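Local coordinates for protein endoglucanase (Fervidobacterium pennivorans DSM 9078, PDB 6KDD) that probably hydrolyses beta-glucosidic bonds in cellulose-like glucans, as a family 5 glycoside hydrolase with a TIM-barrel fold, at residues S278-A283 and F288-W293. Residues are numbered along the deposited sequence; the frame is centred on the assembly and turned at random.
Sequences SVRKMA and FSYAYW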
ATOM      1  N   SER A 278       5.810  11.890 -13.230  1.00 30.74           N
ATOM      2  CA  SER A 278       6.756  12.640 -12.418  1.00 28.76           C
ATOM      3  C   SER A 278       6.996  11.994 -11.063  1.00 28.89           C
ATOM      4  O   SER A 278       8.149  11.905 -10.638  1.00 26.92           O
ATOM      5  CB  SER A 278       6.290  14.055 -12.218  1.00 31.13           C
ATOM      6  OG  SER A 278       6.311  14.704 -13.471  1.00 31.23           O
ATOM      7  N   VAL A 279       5.903  11.618 -10.366  1.00 28.36           N
ATOM      8  CA  VAL A 279       6.017  10.936  -9.089  1.00 23.98           C
ATOM      9  C   VAL A 279       6.797   9.626  -9.250  1.00 25.25           C
ATOM     10  O   VAL A 279       7.688   9.310  -8.444  1.00 25.68           O
ATOM     11  CB  VAL A 279       4.637  10.721  -8.440  1.00 27.69           C
ATOM     12  CG1 VAL A 279       4.738   9.730  -7.301  1.00 26.50           C
ATOM     13  CG2 VAL A 279       4.098  12.051  -7.893  1.00 23.90           C
ATOM     14  N   ARG A 280       6.435   8.858 -10.278  1.00 25.88           N
ATOM     15  CA  ARG A 280       7.078   7.569 -10.503  1.00 28.20           C
ATOM     16  C   ARG A 280       8.577   7.740 -10.783  1.00 28.73           C
ATOM     17  O   ARG A 280       9.405   7.034 -10.206  1.00 26.68           O
ATOM     18  CB  ARG A 280       6.353   6.810 -11.617  1.00 26.51           C
ATOM     19  CG  ARG A 280       6.849   5.376 -11.784  1.00 26.30           C
ATOM     20  CD  ARG A 280       7.989   5.348 -12.789  1.00 27.45           C
ATOM     21  NE  ARG A 280       7.373   5.618 -14.061  1.00 26.34           N
ATOM     22  CZ  ARG A 280       8.022   5.930 -15.171  1.00 33.50           C
ATOM     23  NH1 ARG A 280       9.342   6.014 -15.188  1.00 34.70           N
ATOM     24  NH2 ARG A 280       7.336   6.149 -16.277  1.00 32.13           N
ATOM     25  N   LYS A 281       8.934   8.665 -11.682  1.00 29.52           N
ATOM     26  CA  LYS A 281      10.347   8.929 -11.958  1.00 31.35           C
ATOM     27  C   LYS A 281      11.070   9.434 -10.713  1.00 28.88           C
ATOM     28  O   LYS A 281      12.240   9.137 -10.516  1.00 31.29           O
ATOM     29  CB  LYS A 281      10.541   9.943 -13.081  1.00 34.43           C
ATOM     30  CG  LYS A 281      10.119   9.447 -14.455  1.00 38.02           C
ATOM     31  CD  LYS A 281      10.149  10.556 -15.478  1.00 39.28           C
ATOM     32  CE  LYS A 281      11.092  10.251 -16.625  1.00 45.59           C
ATOM     33  NZ  LYS A 281      10.471   9.347 -17.626  1.00 54.15           N
ATOM     34  N   MET A 282      10.376  10.159  -9.835  1.00 29.35           N
ATOM     35  CA  MET A 282      11.029  10.619  -8.615  1.00 27.87           C
ATOM     36  C   MET A 282      11.304   9.450  -7.678  1.00 28.65           C
ATOM     37  O   MET A 282      12.345   9.412  -7.019  1.00 29.88           O
ATOM     38  CB  MET A 282      10.227  11.694  -7.875  1.00 31.16           C
ATOM     39  CG  MET A 282      11.104  12.665  -7.074  1.00 37.85           C
ATOM     40  SD  MET A 282      12.145  13.680  -8.192  1.00 37.58           S
ATOM     41  CE  MET A 282      10.968  14.906  -8.760  1.00 34.08           C
ATOM     42  N   ALA A 283      10.378   8.487  -7.602  1.00 26.46           N
ATOM     43  CA  ALA A 283      10.604   7.320  -6.751  1.00 24.40           C
ATOM     44  C   ALA A 283      11.805   6.540  -7.300  1.00 23.18           C
ATOM     45  O   ALA A 283      12.694   6.145  -6.550  1.00 27.91           O
ATOM     46  CB  ALA A 283       9.320   6.469  -6.720  1.00 22.91           C
ATOM     47  N   PHE A 288      13.285   4.336  -4.555  1.00 29.41           N
ATOM     48  CA  PHE A 288      12.134   3.888  -3.782  1.00 26.74           C
ATOM     49  C   PHE A 288      11.389   2.879  -4.643  1.00 22.57           C
ATOM     50  O   PHE A 288      11.229   3.151  -5.829  1.00 26.01           O
ATOM     51  CB  PHE A 288      11.134   5.037  -3.596  1.00 29.73           C
ATOM     52  CG  PHE A 288      11.589   6.150  -2.688  1.00 28.65           C
ATOM     53  CD1 PHE A 288      12.771   6.037  -1.964  1.00 29.23           C
ATOM     54  CD2 PHE A 288      10.849   7.330  -2.595  1.00 29.64           C
ATOM     55  CE1 PHE A 288      13.183   7.064  -1.129  1.00 27.57           C
ATOM     56  CE2 PHE A 288      11.275   8.363  -1.767  1.00 30.32           C
ATOM     57  CZ  PHE A 288      12.440   8.221  -1.043  1.00 28.44           C
ATOM     58  N   SER A 289      10.963   1.735  -4.073  1.00 25.60           N
ATOM     59  CA  SER A 289      10.054   0.880  -4.833  1.00 26.01           C
ATOM     60  C   SER A 289       8.683   1.566  -4.812  1.00 24.91           C
ATOM     61  O   SER A 289       8.444   2.458  -3.998  1.00 23.90           O
ATOM     62  CB  SER A 289       9.928  -0.510  -4.238  1.00 20.67           C
ATOM     63  OG  SER A 289       9.616  -0.406  -2.853  1.00 21.87           O
ATOM     64  N   TYR A 290       7.733   1.070  -5.601  1.00 24.85           N
ATOM     65  CA  TYR A 290       6.453   1.763  -5.588  1.00 23.02           C
ATOM     66  C   TYR A 290       5.299   0.831  -5.937  1.00 19.97           C
ATOM     67  O   TYR A 290       5.499  -0.166  -6.605  1.00 23.17           O
ATOM     68  CB  TYR A 290       6.468   2.919  -6.592  1.00 20.54           C
ATOM     69  CG  TYR A 290       6.697   2.615  -8.054  1.00 21.52           C
ATOM     70  CD1 TYR A 290       5.649   2.285  -8.915  1.00 20.08           C
ATOM     71  CD2 TYR A 290       7.975   2.717  -8.599  1.00 22.66           C
ATOM     72  CE1 TYR A 290       5.865   2.025 -10.257  1.00 22.25           C
ATOM     73  CE2 TYR A 290       8.198   2.480  -9.960  1.00 24.62           C
ATOM     74  CZ  TYR A 290       7.144   2.160 -10.797  1.00 24.74           C
ATOM     75  OH  TYR A 290       7.346   1.931 -12.155  1.00 24.74           O
ATOM     76  N   ALA A 291       4.094   1.259  -5.564  1.00 20.47           N
ATOM     77  CA  ALA A 291       2.865   0.594  -5.978  1.00 19.83           C
ATOM     78  C   ALA A 291       1.818   1.656  -6.284  1.00 18.88           C
ATOM     79  O   ALA A 291       1.401   2.446  -5.422  1.00 19.44           O
ATOM     80  CB  ALA A 291       2.377  -0.395  -4.950  1.00 18.20           C
ATOM     81  N   TYR A 292       1.421   1.666  -7.553  1.00 17.62           N
ATOM     82  CA  TYR A 292       0.451   2.620  -8.031  1.00 17.30           C
ATOM     83  C   TYR A 292      -0.918   2.354  -7.391  1.00 18.59           C
ATOM     84  O   TYR A 292      -1.308   1.197  -7.246  1.00 18.41           O
ATOM     85  CB  TYR A 292       0.381   2.542  -9.553  1.00 17.61           C
ATOM     86  CG  TYR A 292      -0.675   3.463 -10.113  1.00 18.83           C
ATOM     87  CD1 TYR A 292      -0.474   4.844 -10.107  1.00 20.68           C
ATOM     88  CD2 TYR A 292      -1.882   2.962 -10.600  1.00 18.56           C
ATOM     89  CE1 TYR A 292      -1.469   5.709 -10.558  1.00 20.20           C
ATOM     90  CE2 TYR A 292      -2.853   3.816 -11.121  1.00 18.17           C
ATOM     91  CZ  TYR A 292      -2.649   5.187 -11.062  1.00 19.67           C
ATOM     92  OH  TYR A 292      -3.606   6.040 -11.518  1.00 21.26           O
ATOM     93  N   TRP A 293      -1.658   3.430  -7.080  1.00 17.41           N
ATOM     94  CA  TRP A 293      -3.060   3.318  -6.658  1.00 15.49           C
ATOM     95  C   TRP A 293      -3.962   3.815  -7.783  1.00 16.14           C
ATOM     96  O   TRP A 293      -3.961   5.015  -8.046  1.00 19.21           O
ATOM     97  CB  TRP A 293      -3.348   4.174  -5.408  1.00 18.41           C
ATOM     98  CG  TRP A 293      -4.752   3.955  -4.908  1.00 18.88           C
ATOM     99  CD1 TRP A 293      -5.877   4.695  -5.192  1.00 19.54           C
ATOM    100  CD2 TRP A 293      -5.178   2.885  -4.043  1.00 19.48           C
ATOM    101  NE1 TRP A 293      -6.963   4.171  -4.515  1.00 19.76           N
ATOM    102  CE2 TRP A 293      -6.563   3.075  -3.792  1.00 20.61           C
ATOM    103  CE3 TRP A 293      -4.513   1.816  -3.413  1.00 20.29           C
ATOM    104  CZ2 TRP A 293      -7.307   2.172  -3.017  1.00 22.24           C
ATOM    105  CZ3 TRP A 293      -5.236   0.958  -2.599  1.00 20.49           C
ATOM    106  CH2 TRP A 293      -6.624   1.113  -2.437  1.00 20.39           C
TER
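Tyr290 holds its ring carbon CG between the backbone N and the carbonyl carbon (chi1 61°), while Arg280 sets its CG opposite the backbone N (chi1 -172°) and then bends at chi2 and chi3; together these turns bring Arg280 CG over one face of the Tyr290 ring. Arg280 CG forms the CH-pi contact, 3.8 Å from the Tyr290 ring centroid and displaced toward the phenol end. Its closest ring atom is Tyr290 CZ, 3.4 Å from Arg280 CG. Arg280 CD continues past the rim and sits above Tyr290 OH, 3.5 Å away. The guanidinium leads on to Ala316 O, bonded through NE, and to a salt bridge with Glu284, while the phenol bonds weakly to Val317 O. A leucine in place of Tyr290 would probably leave Arg280 CG without the aromatic face it rests on and Val317 O without its weak phenol bond. Ala283 CB packs on Phe288 CB at 3.9 Å, and Phe288 N donates a nearly straight 2.8 Å hydrogen bond to Ala283 O, tying the last turn of helix 269-285 to Phe288. This buried contact joins the last two elements of a beta-alpha-beta unit: helix 269-285 packs outside barrel strand 289-292, which lies between strands 256-261 and 22-25 and closes the eight-stranded TIM barrel.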